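Local atomic coordinates of deoxyribose-phosphate aldolase (Toxoplasma gondii, PDB entry 4EIV), a protein that is an enzyme of the deoxyribose-phosphate aldolase family, built as a closed barrel of eight parallel strands surrounded by helices. Residues A45-I50 against V58-R63; A65-I70 against I84-A89; D115-L120 against K146-K151. One frame throughout, in Å; residues are numbered along the deposited sequence. Where two conformers were deposited one is given.

Contact 1: residues A45-I50 against V58-R63; sequences AAVCKI and VGVSVR
Val60 meets helix 41-52 through both of its methyl groups, one on each of two consecutive helix residues. All of the touching is apolar. CG1 of Val47 lies 4.2 Å from CG2 of Val60, the two branched side chains crossing at a slant. One residue further on, the sulfur of Cys48 takes the other branch, with SG 4.1 Å from CG1 of Val60. That branch of Val60 stands between its own backbone N and carbonyl carbon (chi1 59°), which places CG2 anti to the N and lets the fork straddle the two helix residues. The CA-CB bond of Val47 is directed at the strand, whereas that of Cys48 runs across the line to the strand, and SG then touches Val60.

No hydrogen bond passes between 45-50 and 58-63; the helix backbone bonds within itself and the strand backbone to its neighbours. Lys49 N bonds to Ala45 O inside the helix, and Val60 pairs with Lys85 and Cys87 of the next strand. Val32 of strand 30-34 touches both Val47 and Val60, while Ile70 of helix 67-74 touches Cys48 and Val60.

The contact belongs to the beta-alpha-beta unit 30-34, 41-52, 59-62. Made of buried hydrocarbon and sulfur alone, it implies dispersion and exclusion of water, without the directional demands of a polar bond.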
ATOM      1  N   ALA A  45       0.835  17.928 -23.573  1.00 33.99           N
ATOM      2  CA  ALA A  45       1.586  16.768 -24.030  1.00 34.56           C
ATOM      3  C   ALA A  45       2.828  16.554 -23.164  1.00 34.24           C
ATOM      4  O   ALA A  45       3.141  15.427 -22.795  1.00 34.59           O
ATOM      5  CB  ALA A  45       1.988  16.927 -25.502  1.00 35.75           C
ATOM      6  N   ALA A  46       3.540  17.636 -22.842  1.00 35.07           N
ATOM      7  CA  ALA A  46       4.781  17.523 -22.062  1.00 35.09           C
ATOM      8  C   ALA A  46       4.522  16.927 -20.676  1.00 33.72           C
ATOM      9  O   ALA A  46       5.237  16.046 -20.209  1.00 34.24           O
ATOM     10  CB  ALA A  46       5.472  18.886 -21.944  1.00 36.08           C
ATOM     11  N   VAL A  47       3.468  17.399 -20.035  1.00 32.97           N
ATOM     12  CA  VAL A  47       3.101  16.904 -18.716  1.00 31.67           C
ATOM     13  C   VAL A  47       2.687  15.436 -18.799  1.00 31.20           C
ATOM     14  O   VAL A  47       3.110  14.611 -17.983  1.00 30.90           O
ATOM     15  CB  VAL A  47       1.961  17.761 -18.130  1.00 31.34           C
ATOM     16  CG1 VAL A  47       1.350  17.096 -16.931  1.00 32.32           C
ATOM     17  CG2 VAL A  47       2.476  19.158 -17.802  1.00 32.71           C
ATOM     18  N   CYS A  48       1.855  15.114 -19.784  1.00 32.03           N
ATOM     19  CA  CYS A  48       1.359  13.751 -19.960  1.00 32.39           C
ATOM     20  C   CYS A  48       2.447  12.721 -20.214  1.00 33.32           C
ATOM     21  O   CYS A  48       2.349  11.594 -19.744  1.00 32.95           O
ATOM     22  CB  CYS A  48       0.324  13.676 -21.084  1.00 33.07           C
ATOM     23  SG  CYS A  48      -1.260  14.390 -20.634  1.00 33.43           S
ATOM     24  N   LYS A  49       3.477  13.110 -20.955  0.50 34.36           N
ATOM     25  CA  LYS A  49       4.573  12.200 -21.254  0.50 35.47           C
ATOM     26  C   LYS A  49       5.322  11.775 -19.998  0.50 34.52           C
ATOM     27  O   LYS A  49       5.647  10.597 -19.840  0.50 35.14           O
ATOM     28  CB  LYS A  49       5.501  12.830 -22.284  0.50 37.12           C
ATOM     29  CG  LYS A  49       4.875  12.832 -23.669  0.50 39.61           C
ATOM     30  CD  LYS A  49       5.623  13.697 -24.661  0.50 41.68           C
ATOM     31  CE  LYS A  49       4.867  13.788 -25.979  0.50 43.44           C
ATOM     32  NZ  LYS A  49       5.497  14.739 -26.940  0.50 46.69           N
ATOM     33  N   ILE A  50       5.579  12.722 -19.096  1.00 33.71           N
ATOM     34  CA  ILE A  50       6.265  12.405 -17.829  1.00 32.68           C
ATOM     35  C   ILE A  50       5.295  11.651 -16.887  1.00 31.18           C
ATOM     36  O   ILE A  50       5.690  10.715 -16.206  1.00 31.24           O
ATOM     37  CB  ILE A  50       6.876  13.641 -17.151  1.00 32.81           C
ATOM     38  CG1 ILE A  50       7.855  14.331 -18.107  1.00 35.75           C
ATOM     39  CG2 ILE A  50       7.544  13.251 -15.824  1.00 32.93           C
ATOM     40  CD1 ILE A  50       8.982  13.452 -18.616  1.00 39.93           C
ATOM     41  N   VAL A  58      -1.085   8.144 -11.348  1.00 26.05           N
ATOM     42  CA  VAL A  58      -2.515   7.845 -11.459  1.00 25.93           C
ATOM     43  C   VAL A  58      -3.174   8.571 -12.644  1.00 26.93           C
ATOM     44  O   VAL A  58      -3.924   7.984 -13.401  1.00 28.33           O
ATOM     45  CB  VAL A  58      -3.285   8.220 -10.158  1.00 25.49           C
ATOM     46  CG1 VAL A  58      -4.747   7.851 -10.286  1.00 27.24           C
ATOM     47  CG2 VAL A  58      -2.654   7.523  -8.932  1.00 26.68           C
ATOM     48  N   GLY A  59      -2.924   9.862 -12.766  1.00 26.93           N
ATOM     49  CA  GLY A  59      -3.583  10.645 -13.786  1.00 27.70           C
ATOM     50  C   GLY A  59      -3.130  12.073 -13.908  1.00 26.39           C
ATOM     51  O   GLY A  59      -2.152  12.513 -13.277  1.00 25.91           O
ATOM     52  N   VAL A  60      -3.821  12.772 -14.811  1.00 26.86           N
ATOM     53  CA  VAL A  60      -3.586  14.172 -15.103  1.00 26.73           C
ATOM     54  C   VAL A  60      -4.911  14.901 -14.950  1.00 26.70           C
ATOM     55  O   VAL A  60      -5.962  14.369 -15.327  1.00 28.37           O
ATOM     56  CB  VAL A  60      -2.995  14.373 -16.535  1.00 27.68           C
ATOM     57  CG1 VAL A  60      -3.932  13.820 -17.620  1.00 29.27           C
ATOM     58  CG2 VAL A  60      -2.630  15.834 -16.781  1.00 28.76           C
ATOM     59  N   SER A  61      -4.845  16.096 -14.368  1.00 26.61           N
ATOM     60  CA  SER A  61      -5.983  16.979 -14.219  1.00 26.92           C
ATOM     61  C   SER A  61      -5.914  18.081 -15.258  1.00 25.76           C
ATOM     62  O   SER A  61      -4.953  18.842 -15.293  1.00 26.45           O
ATOM     63  CB  SER A  61      -6.035  17.625 -12.829  1.00 27.17           C
ATOM     64  OG  SER A  61      -6.190  16.659 -11.799  1.00 28.24           O
ATOM     65  N   VAL A  62      -6.939  18.168 -16.090  1.00 26.69           N
ATOM     66  CA  VAL A  62      -7.027  19.229 -17.094  1.00 26.89           C
ATOM     67  C   VAL A  62      -8.423  19.813 -17.127  1.00 26.94           C
ATOM     68  O   VAL A  62      -9.366  19.217 -16.622  1.00 26.43           O
ATOM     69  CB  VAL A  62      -6.703  18.700 -18.533  1.00 27.81           C
ATOM     70  CG1 VAL A  62      -5.231  18.299 -18.651  1.00 29.61           C
ATOM     71  CG2 VAL A  62      -7.625  17.553 -18.886  1.00 28.13           C
ATOM     72  N   ARG A  63      -8.565  20.971 -17.769  1.00 27.31           N
ATOM     73  CA  ARG A  63      -9.897  21.514 -18.032  1.00 27.87           C
ATOM     74  C   ARG A  63     -10.552  20.632 -19.114  1.00 28.38           C
ATOM     75  O   ARG A  63      -9.850  19.944 -19.883  1.00 28.96           O
ATOM     76  CB  ARG A  63      -9.848  22.954 -18.545  1.00 28.89           C
ATOM     77  CG  ARG A  63      -9.128  23.929 -17.679  1.00 29.53           C
ATOM     78  CD  ARG A  63      -9.721  24.109 -16.273  1.00 27.91           C
ATOM     79  NE  ARG A  63      -9.026  25.273 -15.769  1.00 27.34           N
ATOM     80  CZ  ARG A  63      -9.394  26.543 -15.998  1.00 26.98           C
ATOM     81  NH1 ARG A  63     -10.576  26.823 -16.530  1.00 28.83           N
ATOM     82  NH2 ARG A  63      -8.597  27.529 -15.632  1.00 27.30           N
TER

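Contact 2: residues A65-I70 against I84-A89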
ATOM      1  N   ALA A  65     -11.543  21.253 -21.948  1.00 30.23           N
ATOM      2  CA  ALA A  65     -11.001  21.563 -23.296  1.00 31.42           C
ATOM      3  C   ALA A  65      -9.857  20.679 -23.777  1.00 31.87           C
ATOM      4  O   ALA A  65      -9.594  20.634 -24.972  1.00 33.15           O
ATOM      5  CB  ALA A  65     -10.566  23.015 -23.372  1.00 32.96           C
ATOM      6  N   PHE A  66      -9.170  19.986 -22.870  1.00 30.43           N
ATOM      7  CA  PHE A  66      -8.049  19.120 -23.279  1.00 31.12           C
ATOM      8  C   PHE A  66      -8.279  17.622 -23.132  1.00 31.58           C
ATOM      9  O   PHE A  66      -7.380  16.841 -23.441  1.00 32.83           O
ATOM     10  CB  PHE A  66      -6.742  19.553 -22.585  1.00 30.06           C
ATOM     11  CG  PHE A  66      -6.211  20.849 -23.107  1.00 32.17           C
ATOM     12  CD1 PHE A  66      -5.515  20.884 -24.304  1.00 34.55           C
ATOM     13  CD2 PHE A  66      -6.443  22.037 -22.446  1.00 33.68           C
ATOM     14  CE1 PHE A  66      -5.052  22.068 -24.826  1.00 36.83           C
ATOM     15  CE2 PHE A  66      -5.972  23.243 -22.969  1.00 36.09           C
ATOM     16  CZ  PHE A  66      -5.279  23.251 -24.164  1.00 37.00           C
ATOM     17  N   VAL A  67      -9.480  17.205 -22.737  1.00 30.85           N
ATOM     18  CA  VAL A  67      -9.789  15.780 -22.561  1.00 31.46           C
ATOM     19  C   VAL A  67      -9.686  15.025 -23.894  1.00 32.48           C
ATOM     20  O   VAL A  67      -8.973  14.022 -24.000  1.00 34.02           O
ATOM     21  CB  VAL A  67     -11.180  15.553 -21.896  1.00 31.23           C
ATOM     22  CG1 VAL A  67     -11.534  14.075 -21.804  1.00 33.13           C
ATOM     23  CG2 VAL A  67     -11.229  16.205 -20.495  1.00 30.66           C
ATOM     24  N   ARG A  68     -10.392  15.510 -24.919  1.00 33.00           N
ATOM     25  CA  ARG A  68     -10.366  14.862 -26.230  1.00 34.90           C
ATOM     26  C   ARG A  68      -8.968  14.857 -26.827  1.00 35.07           C
ATOM     27  O   ARG A  68      -8.572  13.868 -27.456  1.00 36.55           O
ATOM     28  CB  ARG A  68     -11.353  15.520 -27.198  1.00 36.07           C
ATOM     29  CG  ARG A  68     -11.364  14.890 -28.591  1.00 40.13           C
ATOM     30  CD  ARG A  68     -12.518  15.408 -29.408  1.00 42.69           C
ATOM     31  NE  ARG A  68     -13.772  15.021 -28.781  1.00 46.08           N
ATOM     32  CZ  ARG A  68     -14.441  13.895 -29.036  1.00 49.31           C
ATOM     33  NH1 ARG A  68     -13.993  13.028 -29.932  1.00 52.70           N
ATOM     34  NH2 ARG A  68     -15.574  13.640 -28.383  1.00 49.89           N
ATOM     35  N   PHE A  69      -8.231  15.950 -26.651  1.00 34.69           N
ATOM     36  CA  PHE A  69      -6.855  16.017 -27.132  1.00 35.28           C
ATOM     37  C   PHE A  69      -6.035  14.852 -26.605  1.00 35.19           C
ATOM     38  O   PHE A  69      -5.388  14.140 -27.375  1.00 36.44           O
ATOM     39  CB  PHE A  69      -6.173  17.330 -26.749  1.00 35.30           C
ATOM     40  CG  PHE A  69      -4.691  17.323 -27.001  1.00 36.28           C
ATOM     41  CD1 PHE A  69      -4.190  17.307 -28.302  1.00 38.20           C
ATOM     42  CD2 PHE A  69      -3.791  17.295 -25.943  1.00 36.09           C
ATOM     43  CE1 PHE A  69      -2.825  17.288 -28.529  1.00 39.48           C
ATOM     44  CE2 PHE A  69      -2.433  17.281 -26.165  1.00 37.78           C
ATOM     45  CZ  PHE A  69      -1.945  17.276 -27.455  1.00 39.33           C
ATOM     46  N   ILE A  70      -6.086  14.640 -25.299  1.00 33.72           N
ATOM     47  CA  ILE A  70      -5.327  13.549 -24.694  1.00 33.68           C
ATOM     48  C   ILE A  70      -5.800  12.162 -25.165  1.00 34.64           C
ATOM     49  O   ILE A  70      -4.984  11.309 -25.565  1.00 36.06           O
ATOM     50  CB  ILE A  70      -5.408  13.608 -23.151  1.00 31.83           C
ATOM     51  CG1 ILE A  70      -4.693  14.856 -22.634  1.00 31.86           C
ATOM     52  CG2 ILE A  70      -4.792  12.326 -22.561  1.00 33.28           C
ATOM     53  CD1 ILE A  70      -4.995  15.166 -21.162  1.00 30.65           C
ATOM     54  N   ILE A  84      -2.807   6.402 -18.200  1.00 34.50           N
ATOM     55  CA  ILE A  84      -3.070   7.286 -17.062  1.00 32.87           C
ATOM     56  C   ILE A  84      -4.517   7.732 -17.185  1.00 32.49           C
ATOM     57  O   ILE A  84      -5.086   7.726 -18.276  1.00 33.27           O
ATOM     58  CB  ILE A  84      -2.146   8.518 -16.985  1.00 31.95           C
ATOM     59  CG1 ILE A  84      -2.284   9.423 -18.220  1.00 32.11           C
ATOM     60  CG2 ILE A  84      -0.699   8.078 -16.764  1.00 33.11           C
ATOM     61  CD1 ILE A  84      -1.496  10.743 -18.115  1.00 32.36           C
ATOM     62  N   LYS A  85      -5.115   8.075 -16.055  1.00 30.84           N
ATOM     63  CA  LYS A  85      -6.473   8.585 -16.039  1.00 30.63           C
ATOM     64  C   LYS A  85      -6.467  10.062 -16.393  1.00 29.85           C
ATOM     65  O   LYS A  85      -5.479  10.767 -16.157  1.00 29.90           O
ATOM     66  CB  LYS A  85      -7.083   8.449 -14.655  1.00 30.82           C
ATOM     67  CG  LYS A  85      -7.464   7.066 -14.235  1.00 33.86           C
ATOM     68  CD  LYS A  85      -7.976   7.143 -12.813  1.00 37.37           C
ATOM     69  CE  LYS A  85      -8.783   5.949 -12.382  1.00 39.73           C
ATOM     70  NZ  LYS A  85      -9.193   6.146 -10.960  1.00 39.73           N
ATOM     71  N   VAL A  86      -7.568  10.515 -16.981  1.00 29.49           N
ATOM     72  CA  VAL A  86      -7.792  11.921 -17.276  1.00 29.33           C
ATOM     73  C   VAL A  86      -8.909  12.385 -16.319  1.00 28.77           C
ATOM     74  O   VAL A  86     -10.025  11.859 -16.339  1.00 29.29           O
ATOM     75  CB  VAL A  86      -8.153  12.180 -18.749  1.00 30.20           C
ATOM     76  CG1 VAL A  86      -8.519  13.629 -18.959  1.00 31.01           C
ATOM     77  CG2 VAL A  86      -6.991  11.775 -19.664  1.00 31.83           C
ATOM     78  N   CYS A  87      -8.589  13.341 -15.458  0.50 27.91           N
ATOM     79  CA  CYS A  87      -9.579  13.896 -14.543  0.50 27.85           C
ATOM     80  C   CYS A  87      -9.896  15.314 -15.006  0.50 27.00           C
ATOM     81  O   CYS A  87      -9.008  16.165 -15.091  0.50 27.94           O
ATOM     82  CB  CYS A  87      -9.085  13.882 -13.111  0.50 27.72           C
ATOM     83  SG  CYS A  87     -10.316  14.518 -11.968  0.50 30.83           S
ATOM     84  N   ALA A  88     -11.161  15.538 -15.338  1.00 26.63           N
ATOM     85  CA  ALA A  88     -11.621  16.817 -15.872  1.00 26.35           C
ATOM     86  C   ALA A  88     -12.068  17.744 -14.736  1.00 25.61           C
ATOM     87  O   ALA A  88     -12.952  17.369 -13.944  1.00 25.84           O
ATOM     88  CB  ALA A  88     -12.778  16.603 -16.829  1.00 27.90           C
ATOM     89  N   ALA A  89     -11.484  18.943 -14.704  1.00 25.52           N
ATOM     90  CA  ALA A  89     -11.763  19.946 -13.676  1.00 24.78           C
ATOM     91  C   ALA A  89     -12.953  20.803 -14.107  1.00 25.93           C
ATOM     92  O   ALA A  89     -12.871  21.561 -15.071  1.00 27.43           O
ATOM     93  CB  ALA A  89     -10.496  20.786 -13.461  1.00 25.34           C
TER
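The start of helix 67-74 lies over strand 85-90 with Val67 and Val86 as the nearest backbone positions, their CA atoms 6.8 Å apart, and no hydrogen bond links the two segments. Val86 is the middle of the packing and uses each of its methyls on a different helix residue. With CG1 anti to the backbone N (chi1 174°), that branch faces Val67, whose CG2 approaches to 4.0 Å of Val86 CG1 and whose CG1 is only slightly further off. The other branch reaches Ile70: the CG2 methyls of Ile70 and Val86 meet end on at 3.7 Å, the closest approach between the segments.

Val67 CG2 does double duty, since it also rests 4.0 Å from CB of Ala88, two residues along the strand, and one methyl of the helix residue thereby touches two strand side chains. Cys87, between Val86 and Ala88, has its CA-CB bond pointing away from the helix. Ile70 N bonds to Phe66 O, which brings Val67 and Ile70 onto one turn.

The surroundings continue the same apolar layer. Ile70 also touches Val62 of strand 59-62 and Val44 of helix 41-52, Val86 touches Val62, and Ala88 touches Ile117 on the strand beyond. At the start of the strand segment, the carbonyl O of Ile84 accepts a hydrogen bond from Arg71 NH2, so a polar link from the same helix flanks the apolar patch. The helix is the crossover of the beta-alpha-beta unit 59-62, 67-74, 85-90, wedged over neighbouring strands beside helix 41-52, while Arg68 on its outer side forms a salt bridge to Asp112.

Contact 3: residues D115-L120 against K146-K151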
ATOM      1  N   ASP A 115     -12.007  10.089 -17.120  1.00 32.34           N
ATOM      2  CA  ASP A 115     -12.221   8.986 -16.198  1.00 31.99           C
ATOM      3  C   ASP A 115     -12.788   9.430 -14.860  1.00 31.20           C
ATOM      4  O   ASP A 115     -13.452   8.657 -14.173  1.00 32.44           O
ATOM      5  CB  ASP A 115     -10.891   8.281 -15.939  1.00 32.21           C
ATOM      6  CG  ASP A 115     -10.263   7.766 -17.200  1.00 32.96           C
ATOM      7  OD1 ASP A 115     -10.755   6.750 -17.734  1.00 37.61           O
ATOM      8  OD2 ASP A 115      -9.302   8.390 -17.674  1.00 34.15           O
ATOM      9  N   GLU A 116     -12.488  10.663 -14.470  0.50 29.91           N
ATOM     10  CA  GLU A 116     -12.956  11.216 -13.191  0.50 29.27           C
ATOM     11  C   GLU A 116     -13.289  12.679 -13.394  0.50 28.06           C
ATOM     12  O   GLU A 116     -12.873  13.293 -14.374  0.50 28.14           O
ATOM     13  CB  GLU A 116     -11.899  11.100 -12.081  0.50 29.06           C
ATOM     14  CG  GLU A 116     -11.394   9.697 -11.808  0.50 30.72           C
ATOM     15  CD  GLU A 116     -10.557   9.588 -10.542  0.50 30.32           C
ATOM     16  OE1 GLU A 116     -10.664  10.464  -9.650  0.50 29.06           O
ATOM     17  OE2 GLU A 116      -9.806   8.596 -10.424  0.50 32.69           O
ATOM     18  N   ILE A 117     -14.048  13.223 -12.451  1.00 27.35           N
ATOM     19  CA  ILE A 117     -14.436  14.625 -12.458  1.00 27.05           C
ATOM     20  C   ILE A 117     -13.985  15.267 -11.142  1.00 25.90           C
ATOM     21  O   ILE A 117     -14.153  14.678 -10.082  1.00 26.54           O
ATOM     22  CB  ILE A 117     -15.969  14.788 -12.606  1.00 27.45           C
ATOM     23  CG1 ILE A 117     -16.453  14.262 -13.959  1.00 29.85           C
ATOM     24  CG2 ILE A 117     -16.390  16.260 -12.441  1.00 27.24           C
ATOM     25  CD1 ILE A 117     -15.806  14.935 -15.188  1.00 29.64           C
ATOM     26  N   GLU A 118     -13.404  16.457 -11.237  0.50 24.90           N
ATOM     27  CA  GLU A 118     -12.961  17.230 -10.067  0.50 24.03           C
ATOM     28  C   GLU A 118     -13.734  18.545 -10.061  0.50 23.35           C
ATOM     29  O   GLU A 118     -13.450  19.442 -10.861  0.50 23.26           O
ATOM     30  CB  GLU A 118     -11.453  17.413 -10.123  0.50 24.26           C
ATOM     31  CG  GLU A 118     -10.751  16.040 -10.051  0.50 24.07           C
ATOM     32  CD  GLU A 118      -9.235  16.062 -10.146  0.50 24.79           C
ATOM     33  OE1 GLU A 118      -8.631  15.080  -9.666  0.50 25.65           O
ATOM     34  OE2 GLU A 118      -8.636  17.011 -10.697  0.50 25.73           O
ATOM     35  N   CYS A 119     -14.690  18.667  -9.131  1.00 23.43           N
ATOM     36  CA  CYS A 119     -15.625  19.782  -9.118  1.00 23.71           C
ATOM     37  C   CYS A 119     -15.316  20.798  -8.010  1.00 23.49           C
ATOM     38  O   CYS A 119     -15.399  20.471  -6.831  1.00 23.84           O
ATOM     39  CB  CYS A 119     -17.031  19.211  -8.946  1.00 24.72           C
ATOM     40  SG  CYS A 119     -18.339  20.464  -8.927  1.00 26.00           S
ATOM     41  N   LEU A 120     -15.045  22.033  -8.396  1.00 23.72           N
ATOM     42  CA  LEU A 120     -14.812  23.095  -7.431  1.00 23.53           C
ATOM     43  C   LEU A 120     -16.157  23.613  -6.930  1.00 23.60           C
ATOM     44  O   LEU A 120     -17.087  23.761  -7.705  1.00 25.09           O
ATOM     45  CB  LEU A 120     -13.987  24.210  -8.068  1.00 24.30           C
ATOM     46  CG  LEU A 120     -13.555  25.424  -7.244  1.00 25.12           C
ATOM     47  CD1 LEU A 120     -12.716  24.992  -6.021  1.00 24.94           C
ATOM     48  CD2 LEU A 120     -12.786  26.418  -8.087  1.00 27.36           C
ATOM     49  N   LYS A 146     -25.100  12.871 -10.345  1.00 33.84           N
ATOM     50  CA  LYS A 146     -26.092  12.197 -11.189  1.00 36.14           C
ATOM     51  C   LYS A 146     -25.558  11.918 -12.590  1.00 36.78           C
ATOM     52  O   LYS A 146     -25.869  10.878 -13.173  1.00 39.55           O
ATOM     53  CB  LYS A 146     -27.368  13.037 -11.316  1.00 38.55           C
ATOM     54  CG  LYS A 146     -28.265  13.056 -10.085  1.00 41.25           C
ATOM     55  CD  LYS A 146     -29.510  13.906 -10.347  1.00 46.00           C
ATOM     56  CE  LYS A 146     -30.383  14.037  -9.107  1.00 48.31           C
ATOM     57  NZ  LYS A 146     -31.509  14.999  -9.334  1.00 50.99           N
ATOM     58  N   VAL A 147     -24.780  12.852 -13.135  1.00 35.07           N
ATOM     59  CA  VAL A 147     -24.246  12.682 -14.484  1.00 36.06           C
ATOM     60  C   VAL A 147     -22.950  11.896 -14.528  1.00 36.02           C
ATOM     61  O   VAL A 147     -22.635  11.287 -15.542  1.00 37.66           O
ATOM     62  CB  VAL A 147     -24.113  14.043 -15.256  1.00 36.10           C
ATOM     63  CG1 VAL A 147     -25.492  14.754 -15.325  1.00 37.68           C
ATOM     64  CG2 VAL A 147     -23.085  14.939 -14.663  1.00 35.37           C
ATOM     65  N   VAL A 148     -22.185  11.895 -13.440  1.00 35.08           N
ATOM     66  CA  VAL A 148     -20.944  11.120 -13.410  1.00 36.48           C
ATOM     67  C   VAL A 148     -21.253   9.631 -13.239  1.00 37.77           C
ATOM     68  O   VAL A 148     -20.495   8.768 -13.695  1.00 37.98           O
ATOM     69  CB  VAL A 148     -20.004  11.597 -12.307  1.00 35.38           C
ATOM     70  CG1 VAL A 148     -19.661  13.079 -12.484  1.00 35.38           C
ATOM     71  CG2 VAL A 148     -20.585  11.318 -10.977  1.00 37.45           C
ATOM     72  N   GLY A 149     -22.382   9.324 -12.602  1.00 38.40           N
ATOM     73  CA  GLY A 149     -22.786   7.931 -12.421  1.00 39.77           C
ATOM     74  C   GLY A 149     -21.767   7.227 -11.540  1.00 39.29           C
ATOM     75  O   GLY A 149     -21.350   7.784 -10.527  1.00 39.00           O
ATOM     76  N   PRO A 150     -21.327   6.023 -11.935  1.00 40.32           N
ATOM     77  CA  PRO A 150     -20.382   5.274 -11.103  1.00 40.05           C
ATOM     78  C   PRO A 150     -18.932   5.768 -11.136  1.00 38.24           C
ATOM     79  O   PRO A 150     -18.107   5.279 -10.365  1.00 39.88           O
ATOM     80  CB  PRO A 150     -20.483   3.852 -11.656  1.00 42.36           C
ATOM     81  CG  PRO A 150     -20.860   4.031 -13.075  1.00 42.59           C
ATOM     82  CD  PRO A 150     -21.781   5.228 -13.091  1.00 41.91           C
ATOM     83  N   LYS A 151     -18.610   6.687 -12.039  1.00 36.22           N
ATOM     84  CA  LYS A 151     -17.258   7.255 -12.064  1.00 35.05           C
ATOM     85  C   LYS A 151     -17.006   8.110 -10.835  1.00 33.19           C
ATOM     86  O   LYS A 151     -17.925   8.480 -10.122  1.00 34.08           O
ATOM     87  CB  LYS A 151     -17.002   8.014 -13.357  1.00 35.64           C
ATOM     88  CG  LYS A 151     -16.896   7.059 -14.545  1.00 38.89           C
ATOM     89  CD  LYS A 151     -16.618   7.782 -15.837  1.00 41.38           C
ATOM     90  CE  LYS A 151     -16.276   6.817 -16.961  1.00 44.52           C
ATOM     91  NZ  LYS A 151     -15.957   7.557 -18.201  1.00 46.85           N
TER
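Asp115 touches Lys151 through its backbone: the carbonyl O of Asp115 lies beside the aliphatic part of the lysine, 3.7 Å from both CB and CD of Lys151. The lysine chain is extended beyond CG, which lays its methylenes alongside that oxygen. The charged ends do not meet, Asp115 OD1 and Lys151 NZ being 5.3 Å apart. Each has another partner: the CA-CB bond of Asp115 points away from 146-151, and OD2 accepts from Val86 N and forms a salt bridge to Arg71, while the lysine's strongest polar partner is Ala114. Any attraction between the two charges is therefore probably secondary.

Glu116 points to the other side of the strand, where it forms salt bridges with Lys85, Lys154 and Arg268. Ile117 swings back and makes the hydrophobic part of the contact, with CG1 3.7 Å from CG1 of Val148, and its CB lies 4.1 Å from the same methyl. The two side chains cross at an angle. In Ile117, CG1 is anti to the carbonyl carbon (chi1 -64°), and this brings the CG1 methylene, not the terminal methyl, to Val148. Further along, Glu118 forms a hydrogen bond to Ser61 and salt bridges to Lys154 and Lys235 on the inner side.

Val148 is the last residue of helix 130-148. Gly149 then leaves helical geometry with positive phi (64°), and a type II' turn runs from Val148 to Lys151, with Lys151 N 3.3 Å from Val148 O in a hydrogen bond. The turn delivers the chain to strand 152-156, the neighbour of 116-120, whose backbone bonds to Ile117. This is the helix-to-strand connection of a beta/alpha barrel of the TIM type, here with Ile117 packed on the covering helix and Glu116 and Glu118 on the opposite face.

Contacts 1 and 2 are buried throughout and purely apolar, whereas contact 3 is only partly buried and adds a lysine chain lying against a backbone carbonyl. Contacts 1 and 2 are also the closer pair, with centres about 8 Å apart: they occupy successive beta-alpha-beta units, and their strands, 59-62 and 85-90, are hydrogen-bonded neighbours. Contact 3 lies one strand further round the same barrel, its centre about 13 Å from that of contact 2 and about 18 Å from that of contact 1. In all three a strand residue packs on a helix, namely Val60, Val86 and Ile117, whereas Ser61, Glu116 and Glu118 of the same strands are engaged in polar bonds.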